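Xaa-Pro dipeptidase (Lactobacillus brevis, PDB 3I7M) is the N-terminal domain of a probable manganese-dependent metalloexopeptidase of family M24B, thought to cleave dipeptides that end in proline. Local coordinates at residues F35-A45 / I56-I66; N98-G107 / F121-T131. All blocks are in the same frame, centred on the assembly; numbering follows the deposited sequence. Where two conformers were deposited one is given.

Contact 1 (F35-A45 / I56-I66); sequences FGSDPIERVLA and IFAPALEVEVI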
loop_
_atom_site.group_PDB
_atom_site.type_symbol
_atom_site.label_atom_id
_atom_site.label_comp_id
_atom_site.label_asym_id
_atom_site.label_seq_id
_atom_site.Cartn_x
_atom_site.Cartn_y
_atom_site.Cartn_z
ATOM N N PHE A 35 -10.254 -9.303 2.889
ATOM C CA PHE A 35 -11.110 -8.136 3.055
ATOM C C PHE A 35 -11.611 -7.744 1.685
ATOM O O PHE A 35 -10.796 -7.359 0.809
ATOM C CB PHE A 35 -10.336 -6.996 3.686
ATOM C CG PHE A 35 -11.134 -5.728 3.800
ATOM C CD1 PHE A 35 -12.170 -5.601 4.718
ATOM C CD2 PHE A 35 -10.871 -4.651 2.942
ATOM C CE1 PHE A 35 -12.900 -4.446 4.811
ATOM C CE2 PHE A 35 -11.611 -3.514 3.028
ATOM C CZ PHE A 35 -12.619 -3.390 3.972
ATOM N N GLY A 36 -12.906 -7.856 1.480
ATOM C CA GLY A 36 -13.451 -7.757 0.155
ATOM C C GLY A 36 -13.990 -6.370 -0.011
ATOM O O GLY A 36 -14.617 -5.829 0.901
ATOM N N SER A 37 -13.692 -5.761 -1.164
ATOM C CA SER A 37 -14.223 -4.423 -1.439
ATOM C C SER A 37 -14.276 -4.030 -2.913
ATOM O O SER A 37 -13.820 -4.725 -3.808
ATOM C CB SER A 37 -13.443 -3.364 -0.641
ATOM O OG SER A 37 -12.154 -3.158 -1.199
ATOM N N ASP A 38 -14.908 -2.890 -3.132
ATOM C CA ASP A 38 -15.227 -2.389 -4.456
ATOM C C ASP A 38 -14.517 -1.049 -4.530
ATOM O O ASP A 38 -14.139 -0.519 -3.486
ATOM C CB ASP A 38 -16.735 -2.192 -4.570
ATOM C CG ASP A 38 -17.281 -1.216 -3.522
ATOM O OD1 ASP A 38 -17.345 -1.593 -2.314
ATOM O OD2 ASP A 38 -17.604 -0.067 -3.902
ATOM N N PRO A 39 -14.384 -0.478 -5.736
ATOM C CA PRO A 39 -13.722 0.833 -5.864
ATOM C C PRO A 39 -14.411 1.861 -4.991
ATOM O O PRO A 39 -15.638 1.931 -4.987
ATOM C CB PRO A 39 -13.932 1.201 -7.334
ATOM C CG PRO A 39 -14.175 -0.100 -8.029
ATOM C CD PRO A 39 -14.950 -0.925 -7.027
ATOM N N ILE A 40 -13.631 2.634 -4.252
ATOM C CA ILE A 40 -14.151 3.656 -3.368
ATOM C C ILE A 40 -13.493 5.006 -3.719
ATOM O O ILE A 40 -12.371 5.075 -4.318
ATOM C CB ILE A 40 -13.953 3.197 -1.869
ATOM C CG1 ILE A 40 -14.811 1.970 -1.561
ATOM C CG2 ILE A 40 -14.371 4.209 -0.873
ATOM C CD1 ILE A 40 -13.996 0.725 -1.196
ATOM N N GLU A 41 -14.171 6.087 -3.332
ATOM C CA GLU A 41 -13.512 7.375 -3.459
ATOM C C GLU A 41 -12.442 7.510 -2.380
ATOM O O GLU A 41 -11.417 8.120 -2.614
ATOM C CB GLU A 41 -14.508 8.519 -3.435
ATOM C CG GLU A 41 -15.700 8.332 -4.412
ATOM C CD GLU A 41 -16.050 9.581 -5.210
ATOM O OE1 GLU A 41 -15.581 10.690 -4.856
ATOM O OE2 GLU A 41 -16.804 9.449 -6.196
ATOM N N ARG A 42 -12.622 6.872 -1.225
ATOM C CA ARG A 42 -11.634 6.973 -0.166
ATOM C C ARG A 42 -10.382 6.114 -0.437
ATOM O O ARG A 42 -10.247 5.485 -1.495
ATOM C CB ARG A 42 -12.248 6.708 1.199
ATOM C CG ARG A 42 -13.109 7.928 1.752
ATOM C CD ARG A 42 -13.846 7.488 3.006
ATOM N NE ARG A 42 -14.892 8.355 3.511
ATOM C CZ ARG A 42 -16.022 8.543 2.871
ATOM N NH1 ARG A 42 -16.980 9.267 3.413
ATOM N NH2 ARG A 42 -16.221 7.968 1.704
ATOM N N VAL A 43 -9.457 6.126 0.497
ATOM C CA VAL A 43 -8.132 5.566 0.262
ATOM C C VAL A 43 -7.966 4.314 1.116
ATOM O O VAL A 43 -8.053 4.336 2.368
ATOM C CB VAL A 43 -7.014 6.590 0.558
ATOM C CG1 VAL A 43 -5.613 5.942 0.368
ATOM C CG2 VAL A 43 -7.177 7.813 -0.248
ATOM N N LEU A 44 -7.769 3.171 0.468
ATOM C CA LEU A 44 -7.455 1.882 1.087
ATOM C C LEU A 44 -6.171 1.374 0.445
ATOM O O LEU A 44 -6.103 1.326 -0.805
ATOM C CB LEU A 44 -8.562 0.901 0.844
ATOM C CG LEU A 44 -8.312 -0.559 1.215
ATOM C CD1 LEU A 44 -8.233 -0.755 2.749
ATOM C CD2 LEU A 44 -9.358 -1.489 0.614
ATOM N N ALA A 45 -5.173 1.080 1.255
ATOM C CA ALA A 45 -3.886 0.642 0.695
ATOM C C ALA A 45 -3.246 -0.366 1.582
ATOM O O ALA A 45 -3.484 -0.409 2.798
ATOM C CB ALA A 45 -2.954 1.893 0.580
ATOM N N ILE A 56 -1.612 -1.804 6.643
ATOM C CA ILE A 56 -2.776 -1.409 5.866
ATOM C C ILE A 56 -3.197 -0.009 6.308
ATOM O O ILE A 56 -3.139 0.334 7.508
ATOM C CB ILE A 56 -3.928 -2.395 6.008
ATOM C CG1 ILE A 56 -3.532 -3.653 5.304
ATOM C CG2 ILE A 56 -5.246 -1.858 5.459
ATOM C CD1 ILE A 56 -4.546 -4.786 5.498
ATOM N N PHE A 57 -3.645 0.809 5.355
ATOM C CA PHE A 57 -4.174 2.147 5.612
ATOM C C PHE A 57 -5.578 2.192 5.044
ATOM O O PHE A 57 -5.823 1.736 3.916
ATOM C CB PHE A 57 -3.308 3.204 4.936
ATOM C CG PHE A 57 -3.680 4.569 5.285
ATOM C CD1 PHE A 57 -3.122 5.203 6.399
ATOM C CD2 PHE A 57 -4.597 5.295 4.523
ATOM C CE1 PHE A 57 -3.511 6.511 6.750
ATOM C CE2 PHE A 57 -4.941 6.600 4.924
ATOM C CZ PHE A 57 -4.376 7.142 6.025
ATOM N N ALA A 58 -6.576 2.630 5.832
ATOM C CA ALA A 58 -7.945 2.520 5.466
ATOM C C ALA A 58 -8.781 3.594 6.067
ATOM O O ALA A 58 -8.385 4.178 7.064
ATOM C CB ALA A 58 -8.516 1.168 5.900
ATOM N N PRO A 59 -10.001 3.821 5.559
ATOM C CA PRO A 59 -10.949 4.677 6.283
ATOM C C PRO A 59 -11.211 4.107 7.662
ATOM O O PRO A 59 -11.281 2.905 7.846
ATOM C CB PRO A 59 -12.167 4.695 5.390
ATOM C CG PRO A 59 -11.640 4.196 3.966
ATOM C CD PRO A 59 -10.573 3.264 4.305
ATOM N N ALA A 60 -11.349 4.997 8.648
ATOM C CA ALA A 60 -11.516 4.606 10.038
ATOM C C ALA A 60 -12.613 3.562 10.264
ATOM O O ALA A 60 -12.404 2.634 11.050
ATOM C CB ALA A 60 -11.772 5.835 10.878
ATOM N N LEU A 61 -13.703 3.671 9.544
ATOM C CA LEU A 61 -14.790 2.733 9.765
ATOM C C LEU A 61 -14.551 1.363 9.182
ATOM O O LEU A 61 -15.299 0.441 9.498
ATOM C CB LEU A 61 -16.120 3.337 9.311
ATOM C CG LEU A 61 -16.557 4.505 10.116
ATOM C CD1 LEU A 61 -17.814 5.216 9.483
ATOM C CD2 LEU A 61 -16.919 3.999 11.550
ATOM N N GLU A 62 -13.577 1.223 8.282
ATOM C CA GLU A 62 -13.274 -0.076 7.737
ATOM C C GLU A 62 -12.257 -0.820 8.617
ATOM O O GLU A 62 -12.043 -1.998 8.431
ATOM C CB GLU A 62 -12.726 0.055 6.293
ATOM C CG GLU A 62 -13.760 0.548 5.295
ATOM C CD GLU A 62 -13.183 0.807 3.895
ATOM O OE1 GLU A 62 -12.253 0.094 3.455
ATOM O OE2 GLU A 62 -13.694 1.715 3.210
ATOM N N VAL A 63 -11.579 -0.144 9.546
ATOM C CA VAL A 63 -10.519 -0.751 10.325
ATOM C C VAL A 63 -10.954 -2.016 11.032
ATOM O O VAL A 63 -10.241 -3.012 11.068
ATOM C CB VAL A 63 -9.825 0.229 11.296
ATOM C CG1 VAL A 63 -8.834 -0.460 12.217
ATOM C CG2 VAL A 63 -9.168 1.389 10.546
ATOM N N GLU A 64 -12.135 -1.949 11.619
ATOM C CA GLU A 64 -12.645 -3.124 12.370
ATOM C C GLU A 64 -12.713 -4.378 11.542
ATOM O O GLU A 64 -12.214 -5.420 11.963
ATOM C CB GLU A 64 -13.996 -2.859 13.024
ATOM C CG GLU A 64 -14.673 -4.112 13.614
ATOM C CD GLU A 64 -16.048 -3.905 14.217
ATOM O OE1 GLU A 64 -16.584 -2.793 14.207
ATOM O OE2 GLU A 64 -16.644 -4.958 14.601
ATOM N N VAL A 65 -13.434 -4.319 10.423
ATOM C CA VAL A 65 -13.599 -5.487 9.595
ATOM C C VAL A 65 -12.251 -5.928 9.007
ATOM O O VAL A 65 -11.994 -7.141 8.894
ATOM C CB VAL A 65 -14.683 -5.227 8.553
ATOM C CG1 VAL A 65 -14.727 -6.394 7.537
ATOM C CG2 VAL A 65 -16.039 -5.078 9.209
ATOM N N ILE A 66 -11.345 -5.001 8.711
ATOM C CA ILE A 66 -9.950 -5.384 8.303
ATOM C C ILE A 66 -9.211 -6.163 9.412
ATOM O O ILE A 66 -8.553 -7.192 9.183
ATOM C CB ILE A 66 -9.118 -4.159 7.841
ATOM C CG1 ILE A 66 -9.763 -3.552 6.584
ATOM C CG2 ILE A 66 -7.632 -4.566 7.591
ATOM C CD1 ILE A 66 -9.287 -2.162 6.273
#
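Phe35 presses its ring against the helix that carries Val65 and Ile66, at one end of a loop that runs on to join strand 55-59 in an antiparallel pairing within the mixed sheet of this creatinase/prolidase N-terminal domain. With CG anti to the backbone N (chi1 176°), the ring lies so that Ile66 CG1 sits over its centre, 3.6 Å from the centroid, a CH-pi contact. Val65 CG1 meets the ring edge, and Glu62 extends across to bring OE1 3.5 Å from Phe35 CZ. Farther along, Arg42 rests CB and CD on the Pro59 ring, while its guanidinium group turns to a salt bridge with Asp80. Val43 O is buried without a hydrogen-bonding partner; Pro59 CD approaches it to 3.4 Å, and Ala58 CA offers a C-H...O contact. Leu44 uses one methyl, CD1, to bridge strand and helix, touching Ala58 CB at 3.7 Å and Ile66 CD1 at 3.9 Å. At Ala45 the strand pairing begins: Ala45 and Phe57 form a hydrogen-bonded pair, Ala45 N donating to Phe57 O and Phe57 N returning a bond to Ala45 O, both 2.8 Å long.

Contact 2 (N98-G107 / F121-T131); sequences NPEHVAIEKG and FSAPSFDLDIT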
loop_
_atom_site.group_PDB
_atom_site.type_symbol
_atom_site.label_atom_id
_atom_site.label_comp_id
_atom_site.label_asym_id
_atom_site.label_seq_id
_atom_site.Cartn_x
_atom_site.Cartn_y
_atom_site.Cartn_z
ATOM N N ASN A 98 12.772 6.686 3.372
ATOM C CA ASN A 98 12.673 7.845 2.493
ATOM C C ASN A 98 12.652 7.231 1.125
ATOM O O ASN A 98 13.720 6.898 0.579
ATOM C CB ASN A 98 13.872 8.785 2.656
ATOM C CG ASN A 98 13.863 9.959 1.668
ATOM O OD1 ASN A 98 12.856 10.278 1.040
ATOM N ND2 ASN A 98 15.012 10.639 1.571
ATOM N N PRO A 99 11.444 7.030 0.556
ATOM C CA PRO A 99 11.397 6.144 -0.615
ATOM C C PRO A 99 12.037 6.665 -1.872
ATOM O O PRO A 99 11.859 7.843 -2.281
ATOM C CB PRO A 99 9.903 5.922 -0.854
ATOM C CG PRO A 99 9.226 7.004 -0.195
ATOM C CD PRO A 99 10.097 7.449 0.982
ATOM N N GLU A 100 12.769 5.783 -2.516
ATOM C CA GLU A 100 13.319 6.075 -3.829
ATOM C C GLU A 100 12.451 5.343 -4.832
ATOM O O GLU A 100 11.359 5.850 -5.130
ATOM C CB GLU A 100 14.803 5.710 -3.895
ATOM C CG GLU A 100 15.624 6.653 -2.993
ATOM C CD GLU A 100 17.124 6.471 -3.095
ATOM O OE1 GLU A 100 17.615 5.893 -4.078
ATOM O OE2 GLU A 100 17.797 6.931 -2.153
ATOM N N HIS A 101 12.799 4.155 -5.293
ATOM C CA HIS A 101 11.930 3.440 -6.204
ATOM C C HIS A 101 10.737 2.897 -5.460
ATOM O O HIS A 101 10.885 2.298 -4.384
ATOM C CB HIS A 101 12.656 2.351 -6.963
ATOM C CG HIS A 101 13.759 2.867 -7.792
ATOM N ND1 HIS A 101 13.585 3.275 -9.093
ATOM C CD2 HIS A 101 15.024 3.195 -7.451
ATOM C CE1 HIS A 101 14.752 3.705 -9.560
ATOM N NE2 HIS A 101 15.629 3.697 -8.574
ATOM N N VAL A 102 9.532 3.187 -5.962
ATOM C CA VAL A 102 8.259 2.727 -5.407
ATOM C C VAL A 102 7.507 1.926 -6.447
ATOM O O VAL A 102 7.390 2.361 -7.596
ATOM C CB VAL A 102 7.379 3.905 -4.890
ATOM C CG1 VAL A 102 6.111 3.350 -4.307
ATOM C CG2 VAL A 102 8.138 4.731 -3.862
ATOM N N ALA A 103 7.069 0.714 -6.119
ATOM C CA ALA A 103 6.257 -0.094 -7.004
ATOM C C ALA A 103 4.788 0.145 -6.693
ATOM O O ALA A 103 4.410 0.296 -5.523
ATOM C CB ALA A 103 6.584 -1.556 -6.795
ATOM N N ILE A 104 4.009 0.233 -7.762
ATOM C CA ILE A 104 2.552 0.415 -7.677
ATOM C C ILE A 104 1.874 -0.576 -8.646
ATOM O O ILE A 104 2.552 -1.172 -9.513
ATOM C CB ILE A 104 2.098 1.862 -7.958
ATOM C CG1 ILE A 104 2.742 2.386 -9.223
ATOM C CG2 ILE A 104 2.450 2.739 -6.740
ATOM C CD1 ILE A 104 2.102 3.617 -9.744
ATOM N N GLU A 105 0.572 -0.716 -8.570
ATOM C CA GLU A 105 -0.236 -1.522 -9.459
ATOM C C GLU A 105 -0.734 -0.551 -10.526
ATOM O O GLU A 105 -1.837 0.025 -10.476
ATOM C CB GLU A 105 -1.432 -2.119 -8.701
ATOM C CG GLU A 105 -0.924 -3.083 -7.640
ATOM C CD GLU A 105 -2.064 -3.752 -6.936
ATOM O OE1 GLU A 105 -2.571 -3.193 -5.927
ATOM O OE2 GLU A 105 -2.433 -4.877 -7.343
ATOM N N LYS A 106 0.074 -0.369 -11.549
ATOM C CA LYS A 106 -0.184 0.695 -12.521
ATOM C C LYS A 106 -1.413 0.459 -13.350
ATOM O O LYS A 106 -2.019 1.393 -13.874
ATOM C CB LYS A 106 1.008 0.883 -13.457
ATOM C CG LYS A 106 2.192 1.375 -12.695
ATOM C CD LYS A 106 3.372 1.842 -13.604
ATOM C CE LYS A 106 4.455 2.588 -12.823
ATOM N NZ LYS A 106 5.617 3.054 -13.754
ATOM N N GLY A 107 -1.846 -0.781 -13.553
ATOM C CA GLY A 107 -3.061 -1.030 -14.296
ATOM C C GLY A 107 -4.315 -0.546 -13.628
ATOM O O GLY A 107 -5.340 -0.325 -14.301
ATOM N N PHE A 121 6.776 12.848 -0.605
ATOM C CA PHE A 121 8.146 12.340 -0.469
ATOM C C PHE A 121 9.138 13.199 -1.211
ATOM O O PHE A 121 8.752 13.894 -2.147
ATOM C CB PHE A 121 8.233 10.908 -0.935
ATOM C CG PHE A 121 7.324 9.991 -0.172
ATOM C CD1 PHE A 121 6.270 9.376 -0.814
ATOM C CD2 PHE A 121 7.540 9.729 1.165
ATOM C CE1 PHE A 121 5.443 8.552 -0.135
ATOM C CE2 PHE A 121 6.694 8.864 1.813
ATOM C CZ PHE A 121 5.674 8.280 1.141
ATOM N N SER A 122 10.410 13.161 -0.824
ATOM C CA SER A 122 11.313 14.164 -1.398
ATOM C C SER A 122 11.649 13.931 -2.860
ATOM O O SER A 122 11.604 14.864 -3.658
ATOM C CB SER A 122 12.573 14.326 -0.589
ATOM O OG SER A 122 13.010 13.091 -0.131
ATOM N N ALA A 123 11.947 12.699 -3.245
ATOM C CA ALA A 123 12.246 12.444 -4.664
ATOM C C ALA A 123 12.081 10.974 -4.983
ATOM O O ALA A 123 13.020 10.257 -5.274
ATOM C CB ALA A 123 13.620 12.941 -5.092
ATOM N N PRO A 124 10.856 10.515 -4.941
ATOM C CA PRO A 124 10.583 9.104 -5.268
ATOM C C PRO A 124 10.562 8.870 -6.780
ATOM O O PRO A 124 10.449 9.832 -7.551
ATOM C CB PRO A 124 9.169 8.905 -4.704
ATOM C CG PRO A 124 8.541 10.288 -4.887
ATOM C CD PRO A 124 9.603 11.251 -4.629
ATOM N N SER A 125 10.641 7.625 -7.183
ATOM C CA SER A 125 10.640 7.243 -8.593
ATOM C C SER A 125 9.636 6.105 -8.792
ATOM O O SER A 125 9.826 5.024 -8.229
ATOM C CB SER A 125 12.003 6.691 -9.046
ATOM O OG SER A 125 13.019 7.685 -8.991
ATOM N N PHE A 126 8.513 6.358 -9.458
ATOM C CA PHE A 126 7.471 5.360 -9.644
ATOM C C PHE A 126 7.691 4.689 -10.992
ATOM O O PHE A 126 6.926 4.836 -11.948
ATOM C CB PHE A 126 6.066 6.011 -9.536
ATOM C CG PHE A 126 5.676 6.376 -8.150
ATOM C CD1 PHE A 126 4.828 5.606 -7.435
ATOM C CD2 PHE A 126 6.189 7.509 -7.521
ATOM C CE1 PHE A 126 4.413 5.928 -6.141
ATOM C CE2 PHE A 126 5.808 7.846 -6.192
ATOM C CZ PHE A 126 4.943 7.034 -5.506
ATOM N N ASP A 127 8.777 3.926 -11.066
ATOM C CA ASP A 127 9.205 3.301 -12.305
ATOM C C ASP A 127 9.079 1.775 -12.243
ATOM O O ASP A 127 9.654 1.045 -13.033
ATOM C CB ASP A 127 10.623 3.765 -12.656
ATOM C CG ASP A 127 11.631 3.531 -11.616
ATOM O OD1 ASP A 127 11.395 2.964 -10.537
ATOM O OD2 ASP A 127 12.780 3.924 -11.979
ATOM N N LEU A 128 8.317 1.285 -11.287
ATOM C CA LEU A 128 8.117 -0.151 -11.089
ATOM C C LEU A 128 6.613 -0.512 -11.068
ATOM O O LEU A 128 5.816 0.174 -10.408
ATOM C CB LEU A 128 8.700 -0.585 -9.756
ATOM C CG LEU A 128 10.220 -0.608 -9.646
ATOM C CD1 LEU A 128 10.622 -0.885 -8.210
ATOM C CD2 LEU A 128 10.866 -1.647 -10.534
ATOM N N ASP A 129 6.228 -1.587 -11.739
ATOM C CA ASP A 129 4.854 -2.019 -11.892
ATOM C C ASP A 129 4.792 -3.441 -11.397
ATOM O O ASP A 129 5.439 -4.321 -11.927
ATOM C CB ASP A 129 4.412 -1.892 -13.349
ATOM C CG ASP A 129 2.934 -2.071 -13.536
ATOM O OD1 ASP A 129 2.222 -2.319 -12.553
ATOM O OD2 ASP A 129 2.495 -1.914 -14.694
ATOM N N ILE A 130 3.999 -3.667 -10.358
ATOM C CA ILE A 130 3.780 -5.003 -9.800
ATOM C C ILE A 130 2.538 -5.686 -10.369
ATOM O O ILE A 130 2.259 -6.836 -10.014
ATOM C CB ILE A 130 3.784 -4.978 -8.248
ATOM C CG1 ILE A 130 4.097 -6.335 -7.641
ATOM C CG2 ILE A 130 2.492 -4.307 -7.694
ATOM C CD1 ILE A 130 4.357 -6.291 -6.160
ATOM N N THR A 131 1.883 -5.032 -11.345
ATOM C CA THR A 131 0.637 -5.562 -11.928
ATOM C C THR A 131 0.798 -7.028 -12.388
ATOM O O THR A 131 0.030 -7.894 -11.995
ATOM C CB THR A 131 0.168 -4.685 -13.079
ATOM O OG1 THR A 131 -0.215 -3.424 -12.537
ATOM C CG2 THR A 131 -1.078 -5.344 -13.801
HETATM O O HOH W 1 12.084 10.251 -1.509
#
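His101 and Ser125 lie abreast in two weakly bonded parallel strands, 101-104 and 125-129, whose short axes pass 4.7 Å apart at 56°, with backbone bonds running from Ser125 N to Glu100 O at one end to Ile130 N and Ile104 O at the other. On the face carrying His101, Ser125 and Leu128, His101 ND1 donates to Asp127 OD1 over 2.6 Å. The bond is nearly straight (170°), uses the syn lone pair, and holds ring and carboxylate almost coplanar. Asp127 CG stands between its backbone N and carbonyl carbon (chi1 56°), which turns the carboxylate back to the imidazole. Phe126 and Val102 run alongside each other, Val102 CB over one ring face toward the rim, while Ile104 CG2 meets the ring edge; helix 111-118 contributes Met114 and Leu117 to the same cluster. At the start of the segments, Pro99 CG sits over the centre of the Phe121 ring, 3.5 Å from its centroid, and a water accepts from Ala123 N and donates to Asn98 OD1. At the far end Asp129 OD1 accepts three bonds: Lys106 N and Thr131 N both come from out of the carboxylate plane, whereas Thr131 OG1, 2.7 Å away, arrives on the syn side. The bond from Thr131 N caps the turn into helix 131-136, and Gly107 N in turn donates to Thr131 OG1. The extended Lys106 chain crosses the Asp129 side chain at a slant, and its NZ donates to Phe126 O at 2.9 Å. Together, strand 101-104, helix 111-118 and strand 125-129 make a beta-alpha-beta crossover, the parallel unit that closes one edge of the domain's sheet.

How the contacts relate
Contact 1 and contact 2 flank the middle of the chain from opposite sides, their own centres 21 Å apart and their nearest atoms about 8 Å apart, without touching. Both segments of contact 1 precede those of contact 2 in sequence, yet both contacts belong to one mixed sheet. Contact 1 includes the antiparallel pairing of strands 45-48 and 55-59, whereas contact 2 pairs the parallel strands 101-104 and 125-129, the latter being outermost. Strand 20-23 stands between strands 45-48 and 101-104 and so joins the two halves. Helix 84-94 also touches both contacts, through Pro84 and Ile88 at one and Ala89 and Val92 at the other, so a single helix of the N-terminal domain packs against both.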